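Local coordinates for protein possible metal-dependent hydrolase (PDB 3RPC) that is probably a metal-dependent hydrolase of the metallo-beta-lactamase superfamily, binding two zinc ions in its active site, at residues Tyr7-Ala13 with Val225-Val230; Phe29-Thr35 with Arg48-Leu54. All coordinates share one frame; numbering follows the deposited sequence.

Interaction 1: Tyr7-Ala13 with Val225-Val230; sequences YTHIRNA and VHMDTV. With ZN (zinc ion), chain F.
Asn12 and His226 bring the two backbones together, their CA atoms 4.0 Å apart, where strand 6-11 ends in a classic beta bulge, Ile10 and Arg11 both facing Thr14, and meets the loop that follows strand 221-225. The two strands belong to different sheets of the metallo-beta-lactamase fold, and the contact closes their junction at the zinc site. Val225 sets CG1 over one face of the His9 ring, 3.7 Å from its centroid and 26° off the normal, a CH-pi contact. Tyr7 OH, hydrogen-bonded to His9 ND1, helps fix that ring's rotation. The Asn12 amide and the His226 imidazole lie alongside each other with their ends in the same direction, planes 62° apart; OD1 lies over the imidazole face without a hydrogen bond to ND1, while ND2 donates one to Asp76 O, of another zinc ligand. Thr229, with CG2 anti to the backbone N, sets that methyl 3.7 Å from Arg11 CG and its CB against Asn12 CB; a hydrogen bond ties its OG1 back to Met227 O. Two waters join the segments: one accepts from Asn12 N, the other donates to Asn12 OD1 and accepts from Val230 N. Alongside Asp76, His77 and Asp168, His226 NE2 binds zinc at 2.3 Å.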
loop_
_atom_site.group_PDB
_atom_site.type_symbol
_atom_site.label_atom_id
_atom_site.label_comp_id
_atom_site.label_asym_id
_atom_site.label_seq_id
_atom_site.Cartn_x
_atom_site.Cartn_y
_atom_site.Cartn_z
ATOM N N TYR A 7 -18.149 -10.994 -17.157
ATOM C CA TYR A 7 -18.074 -9.580 -16.829
ATOM C C TYR A 7 -18.874 -8.798 -17.860
ATOM O O TYR A 7 -18.590 -8.859 -19.057
ATOM C CB TYR A 7 -16.612 -9.092 -16.784
ATOM C CG TYR A 7 -16.506 -7.597 -16.571
ATOM C CD1 TYR A 7 -16.712 -7.040 -15.315
ATOM C CD2 TYR A 7 -16.231 -6.737 -17.628
ATOM C CE1 TYR A 7 -16.645 -5.672 -15.115
ATOM C CE2 TYR A 7 -16.156 -5.366 -17.435
ATOM C CZ TYR A 7 -16.367 -4.841 -16.177
ATOM O OH TYR A 7 -16.312 -3.479 -15.987
ATOM N N THR A 8 -19.889 -8.083 -17.399
ATOM C CA THR A 8 -20.635 -7.190 -18.264
ATOM C C THR A 8 -20.178 -5.771 -18.002
ATOM O O THR A 8 -20.364 -5.240 -16.903
ATOM C CB THR A 8 -22.147 -7.282 -18.007
ATOM O OG1 THR A 8 -22.608 -8.602 -18.331
ATOM C CG2 THR A 8 -22.879 -6.266 -18.865
ATOM N N HIS A 9 -19.560 -5.149 -18.997
ATOM C CA HIS A 9 -19.149 -3.778 -18.809
ATOM C C HIS A 9 -20.349 -2.846 -18.881
ATOM O O HIS A 9 -21.222 -3.044 -19.720
ATOM C CB HIS A 9 -18.103 -3.332 -19.821
ATOM C CG HIS A 9 -17.489 -2.037 -19.432
ATOM N ND1 HIS A 9 -16.946 -1.845 -18.181
ATOM C CD2 HIS A 9 -17.401 -0.848 -20.074
ATOM C CE1 HIS A 9 -16.521 -0.601 -18.079
ATOM N NE2 HIS A 9 -16.785 0.025 -19.212
ATOM N N ILE A 10 -20.407 -1.849 -18.001
ATOM C CA ILE A 10 -21.523 -0.893 -18.022
ATOM C C ILE A 10 -21.066 0.459 -18.584
ATOM O O ILE A 10 -21.460 0.843 -19.684
ATOM C CB ILE A 10 -22.204 -0.744 -16.642
ATOM C CG1 ILE A 10 -22.725 -2.101 -16.156
ATOM C CG2 ILE A 10 -23.354 0.269 -16.711
ATOM C CD1 ILE A 10 -23.745 -2.745 -17.073
ATOM N N ARG A 11 -20.204 1.163 -17.855
ATOM C CA ARG A 11 -19.765 2.485 -18.303
ATOM C C ARG A 11 -18.656 2.968 -17.382
ATOM O O ARG A 11 -18.794 2.879 -16.182
ATOM C CB ARG A 11 -20.935 3.482 -18.290
ATOM C CG ARG A 11 -20.574 4.837 -18.934
ATOM C CD ARG A 11 -21.721 5.854 -18.812
ATOM N NE ARG A 11 -22.043 6.127 -17.417
ATOM C CZ ARG A 11 -23.061 6.884 -17.013
ATOM N NH1 ARG A 11 -23.858 7.467 -17.902
ATOM N NH2 ARG A 11 -23.283 7.064 -15.714
ATOM N N ASN A 12 -17.580 3.495 -17.967
ATOM C CA ASN A 12 -16.386 3.911 -17.209
ATOM C C ASN A 12 -15.781 2.725 -16.444
ATOM O O ASN A 12 -15.322 1.771 -17.069
ATOM C CB ASN A 12 -16.683 5.095 -16.280
ATOM C CG ASN A 12 -15.418 5.844 -15.864
ATOM O OD1 ASN A 12 -14.536 6.106 -16.694
ATOM N ND2 ASN A 12 -15.328 6.202 -14.594
ATOM N N ALA A 13 -15.806 2.767 -15.113
ATOM C CA ALA A 13 -15.329 1.638 -14.307
ATOM C C ALA A 13 -16.483 0.808 -13.742
ATOM O O ALA A 13 -16.266 -0.123 -12.973
ATOM C CB ALA A 13 -14.431 2.127 -13.161
ATOM N N VAL A 225 -10.898 -0.919 -19.313
ATOM C CA VAL A 225 -12.090 -0.105 -19.083
ATOM C C VAL A 225 -11.721 1.299 -18.585
ATOM O O VAL A 225 -10.569 1.719 -18.726
ATOM C CB VAL A 225 -13.070 -0.802 -18.102
ATOM C CG1 VAL A 225 -13.525 -2.145 -18.680
ATOM C CG2 VAL A 225 -12.429 -0.995 -16.729
ATOM N N HIS A 226 -12.687 2.019 -18.013
ATOM C CA HIS A 226 -12.479 3.379 -17.494
ATOM C C HIS A 226 -12.204 4.377 -18.625
ATOM O O HIS A 226 -11.381 5.282 -18.495
ATOM C CB HIS A 226 -11.358 3.401 -16.429
ATOM C CG HIS A 226 -11.461 4.537 -15.451
ATOM N ND1 HIS A 226 -11.425 5.858 -15.838
ATOM C CD2 HIS A 226 -11.577 4.547 -14.098
ATOM C CE1 HIS A 226 -11.528 6.634 -14.773
ATOM N NE2 HIS A 226 -11.619 5.863 -13.704
HETATM N N MSE A 227 -12.934 4.230 -19.729
HETATM C CA MSE A 227 -12.722 5.088 -20.888
HETATM C C MSE A 227 -14.003 5.699 -21.448
HETATM O O MSE A 227 -15.112 5.229 -21.166
HETATM C CB MSE A 227 -12.010 4.305 -21.990
HETATM C CG MSE A 227 -10.570 3.975 -21.612
HETATM SE SE MSE A 227 -9.621 2.837 -22.876
HETATM C CE MSE A 227 -10.414 1.135 -22.372
ATOM N N ASP A 228 -13.808 6.754 -22.235
ATOM C CA ASP A 228 -14.864 7.363 -23.040
ATOM C C ASP A 228 -16.070 7.799 -22.200
ATOM O O ASP A 228 -17.205 7.781 -22.692
ATOM C CB ASP A 228 -15.329 6.398 -24.141
ATOM C CG ASP A 228 -14.209 5.967 -25.092
ATOM O OD1 ASP A 228 -13.093 6.496 -25.013
ATOM O OD2 ASP A 228 -14.467 5.075 -25.930
ATOM N N THR A 229 -15.840 8.201 -20.955
ATOM C CA THR A 229 -16.940 8.581 -20.066
ATOM C C THR A 229 -16.678 9.886 -19.312
ATOM O O THR A 229 -17.461 10.839 -19.424
ATOM C CB THR A 229 -17.253 7.469 -19.048
ATOM O OG1 THR A 229 -17.428 6.224 -19.735
ATOM C CG2 THR A 229 -18.535 7.801 -18.268
ATOM N N VAL A 230 -15.604 9.928 -18.524
ATOM C CA VAL A 230 -15.280 11.149 -17.795
ATOM C C VAL A 230 -14.444 12.069 -18.681
ATOM O O VAL A 230 -13.947 11.650 -19.731
ATOM C CB VAL A 230 -14.588 10.889 -16.426
ATOM C CG1 VAL A 230 -15.528 10.122 -15.484
ATOM C CG2 VAL A 230 -13.260 10.151 -16.581
HETATM ZN ZN ZN F . -11.621 6.808 -11.646
HETATM O O HOH W 1 -16.920 3.070 -20.649
HETATM O O HOH W 2 -13.699 7.739 -19.021
HETATM O O HOH W 3 -11.708 8.473 -10.057
HETATM O O HOH W 4 -9.893 8.439 -12.604
#

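Interaction 2: Phe29-Thr35 with Arg48-Leu54; sequences FLAPKDT and RMPMVDL
Lys33 and Asp34, the central residues of a type II beta turn from Pro32 to Thr35, dock on the irregular segment 48-54, with CA separations of 4.6 Å from Lys33 to Asp53 and 4.5 Å from Asp34 to Met49. Both segments belong to the long connection between strand 22-26 and helix 58-62 of the metallo-beta-lactamase fold, and neither forms regular structure here.

Hydrogen bonds hold the turn at three points. Asp53 OD1 takes the Lys33 N-H almost straight, at 169°, but from well above the carboxylate plane. Asp34 N donates to Pro50 O within the carbonyl plane, and Lys33 CA adds a CA-H...O contact to the same oxygen. Arg48, its chain bent at chi3 (59°), turns the guanidinium side-on, so that NE at 2.8 Å and NH1 at 2.7 Å both grip Asp34 O from one face of that carbonyl; the oxygen lies close to the guanidinium plane. The Asp34 carboxylate takes no part in this grip: its plane stands 82° from the guanidinium, and its OD1 instead shares a water with Arg48 O. Inside the turn, Thr35 N and OG1 both donate to Pro32 O.

Apolar packing joins the two segments through Pro50, Phe29 and Met49. Pro50, preceded by a cis peptide, brings CD obliquely to Phe29 CZ at 3.7 Å, with Ala31 CB a little farther off. Selenomethionine Met49 crosses Phe29 at about a right angle, its bent chain bringing CE to the ring. Leu30 CD2 and Leu54 CD2 are 4.3 Å apart, and both leucines also touch Leu61 of helix 58-62.

Elsewhere carbon atoms pass carbonyl oxygens: Leu54 CD1 rests near Leu30 O, and the extended Lys33 chain runs past Met51 O, with CE 3.4 Å from that oxygen.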
loop_
_atom_site.group_PDB
_atom_site.type_symbol
_atom_site.label_atom_id
_atom_site.label_comp_id
_atom_site.label_asym_id
_atom_site.label_seq_id
_atom_site.Cartn_x
_atom_site.Cartn_y
_atom_site.Cartn_z
ATOM N N PHE A 29 -21.287 4.424 -10.987
ATOM C CA PHE A 29 -21.399 5.843 -11.263
ATOM C C PHE A 29 -22.495 5.896 -12.309
ATOM O O PHE A 29 -22.260 5.576 -13.470
ATOM C CB PHE A 29 -20.045 6.320 -11.817
ATOM C CG PHE A 29 -20.064 7.663 -12.517
ATOM C CD1 PHE A 29 -20.790 8.739 -12.019
ATOM C CD2 PHE A 29 -19.285 7.862 -13.652
ATOM C CE1 PHE A 29 -20.772 9.973 -12.669
ATOM C CE2 PHE A 29 -19.254 9.091 -14.296
ATOM C CZ PHE A 29 -19.996 10.148 -13.806
ATOM N N LEU A 30 -23.705 6.238 -11.877
ATOM C CA LEU A 30 -24.895 5.946 -12.682
ATOM C C LEU A 30 -25.615 7.170 -13.258
ATOM O O LEU A 30 -26.685 7.030 -13.861
ATOM C CB LEU A 30 -25.874 5.063 -11.880
ATOM C CG LEU A 30 -25.268 3.769 -11.316
ATOM C CD1 LEU A 30 -26.326 2.925 -10.592
ATOM C CD2 LEU A 30 -24.596 2.961 -12.426
ATOM N N ALA A 31 -25.039 8.357 -13.096
ATOM C CA ALA A 31 -25.704 9.596 -13.513
ATOM C C ALA A 31 -26.044 9.627 -14.999
ATOM O O ALA A 31 -25.309 9.088 -15.828
ATOM C CB ALA A 31 -24.834 10.807 -13.154
ATOM N N PRO A 32 -27.157 10.284 -15.354
ATOM C CA PRO A 32 -27.428 10.488 -16.782
ATOM C C PRO A 32 -26.340 11.323 -17.460
ATOM O O PRO A 32 -25.601 12.046 -16.790
ATOM C CB PRO A 32 -28.760 11.255 -16.788
ATOM C CG PRO A 32 -29.396 10.916 -15.456
ATOM C CD PRO A 32 -28.245 10.772 -14.491
ATOM N N LYS A 33 -26.258 11.209 -18.782
ATOM C CA LYS A 33 -25.345 11.998 -19.600
ATOM C C LYS A 33 -25.293 13.476 -19.196
ATOM O O LYS A 33 -26.330 14.127 -19.005
ATOM C CB LYS A 33 -25.748 11.860 -21.075
ATOM C CG LYS A 33 -24.904 12.673 -22.052
ATOM C CD LYS A 33 -25.277 12.343 -23.499
ATOM C CE LYS A 33 -24.513 13.199 -24.501
ATOM N NZ LYS A 33 -24.883 12.816 -25.897
ATOM N N ASP A 34 -24.079 14.000 -19.068
ATOM C CA ASP A 34 -23.842 15.432 -18.864
ATOM C C ASP A 34 -24.367 16.001 -17.544
ATOM O O ASP A 34 -24.514 17.210 -17.395
ATOM C CB ASP A 34 -24.352 16.250 -20.066
ATOM C CG ASP A 34 -23.487 16.068 -21.303
ATOM O OD1 ASP A 34 -22.390 15.483 -21.176
ATOM O OD2 ASP A 34 -23.892 16.517 -22.398
ATOM N N THR A 35 -24.624 15.127 -16.579
ATOM C CA THR A 35 -25.094 15.565 -15.273
ATOM C C THR A 35 -24.128 16.518 -14.573
ATOM O O THR A 35 -24.545 17.383 -13.807
ATOM C CB THR A 35 -25.433 14.349 -14.371
ATOM O OG1 THR A 35 -26.554 13.652 -14.936
ATOM C CG2 THR A 35 -25.772 14.786 -12.955
ATOM N N ARG A 48 -18.505 18.170 -20.227
ATOM C CA ARG A 48 -19.380 17.647 -19.181
ATOM C C ARG A 48 -19.312 16.121 -19.132
ATOM O O ARG A 48 -18.866 15.479 -20.080
ATOM C CB ARG A 48 -20.819 18.130 -19.405
ATOM C CG ARG A 48 -20.956 19.655 -19.335
ATOM C CD ARG A 48 -22.409 20.125 -19.333
ATOM N NE ARG A 48 -23.170 19.582 -18.211
ATOM C CZ ARG A 48 -23.147 20.075 -16.978
ATOM N NH1 ARG A 48 -23.884 19.509 -16.027
ATOM N NH2 ARG A 48 -22.401 21.130 -16.688
HETATM N N MSE A 49 -19.760 15.542 -18.024
HETATM C CA MSE A 49 -19.660 14.099 -17.818
HETATM C C MSE A 49 -20.835 13.595 -16.997
HETATM O O MSE A 49 -21.461 14.367 -16.260
HETATM C CB MSE A 49 -18.349 13.748 -17.094
HETATM C CG MSE A 49 -18.078 14.581 -15.859
HETATM SE SE MSE A 49 -16.547 13.943 -14.826
HETATM C CE MSE A 49 -17.492 12.649 -13.720
ATOM N N PRO A 50 -21.157 12.304 -17.130
ATOM C CA PRO A 50 -20.596 11.363 -18.105
ATOM C C PRO A 50 -20.954 11.745 -19.539
ATOM O O PRO A 50 -22.023 12.305 -19.786
ATOM C CB PRO A 50 -21.236 10.029 -17.718
ATOM C CG PRO A 50 -22.503 10.407 -17.039
ATOM C CD PRO A 50 -22.223 11.688 -16.322
HETATM N N MSE A 51 -20.074 11.446 -20.487
HETATM C CA MSE A 51 -20.292 11.901 -21.854
HETATM C C MSE A 51 -21.262 11.026 -22.646
HETATM O O MSE A 51 -21.679 11.403 -23.744
HETATM C CB MSE A 51 -18.968 12.039 -22.600
HETATM C CG MSE A 51 -18.315 10.729 -22.905
HETATM SE SE MSE A 51 -16.512 10.988 -23.623
HETATM C CE MSE A 51 -15.860 12.332 -22.461
ATOM N N VAL A 52 -21.636 9.875 -22.086
ATOM C CA VAL A 52 -22.625 9.005 -22.714
ATOM C C VAL A 52 -23.588 8.538 -21.641
ATOM O O VAL A 52 -23.227 8.496 -20.468
ATOM C CB VAL A 52 -21.988 7.770 -23.390
ATOM C CG1 VAL A 52 -21.065 8.205 -24.517
ATOM C CG2 VAL A 52 -21.214 6.935 -22.376
ATOM N N ASP A 53 -24.815 8.224 -22.051
ATOM C CA ASP A 53 -25.810 7.646 -21.154
ATOM C C ASP A 53 -25.466 6.191 -20.878
ATOM O O ASP A 53 -24.642 5.594 -21.575
ATOM C CB ASP A 53 -27.207 7.747 -21.779
ATOM C CG ASP A 53 -27.838 9.109 -21.569
ATOM O OD1 ASP A 53 -27.979 9.528 -20.395
ATOM O OD2 ASP A 53 -28.176 9.771 -22.578
ATOM N N LEU A 54 -26.094 5.614 -19.860
ATOM C CA LEU A 54 -25.926 4.195 -19.588
ATOM C C LEU A 54 -26.418 3.380 -20.782
ATOM O O LEU A 54 -27.323 3.810 -21.509
ATOM C CB LEU A 54 -26.713 3.799 -18.339
ATOM C CG LEU A 54 -26.266 4.378 -16.994
ATOM C CD1 LEU A 54 -27.314 4.081 -15.914
ATOM C CD2 LEU A 54 -24.886 3.842 -16.576
HETATM O O HOH W 5 -20.225 15.635 -22.531
#

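Overall arrangement
Interactions 1 and 2 have centres 11 Å apart and meet chiefly through Arg11. Its backbone belongs to strand 6-11, whereas its guanidinium reaches into interaction 2: NH1 is 2.8 Å from Val52 O and NH2 2.9 Å from Ala31 O, both probable hydrogen bonds, so one side chain bridges segments 29-35 and 48-54. Arg11 also makes a cation-pi contact with Phe29. Met51 and Thr229 are joined by a backbone hydrogen bond, with Asp228 O packing on Met51 CG at 3.2 Å. Interaction 1 is buried and supplies a zinc ligand; the centre of interaction 2 lies about 16 Å from that of the chain, against about 8 Å for interaction 1, though the Phe29 side chain is about 8 Å from a zinc ion.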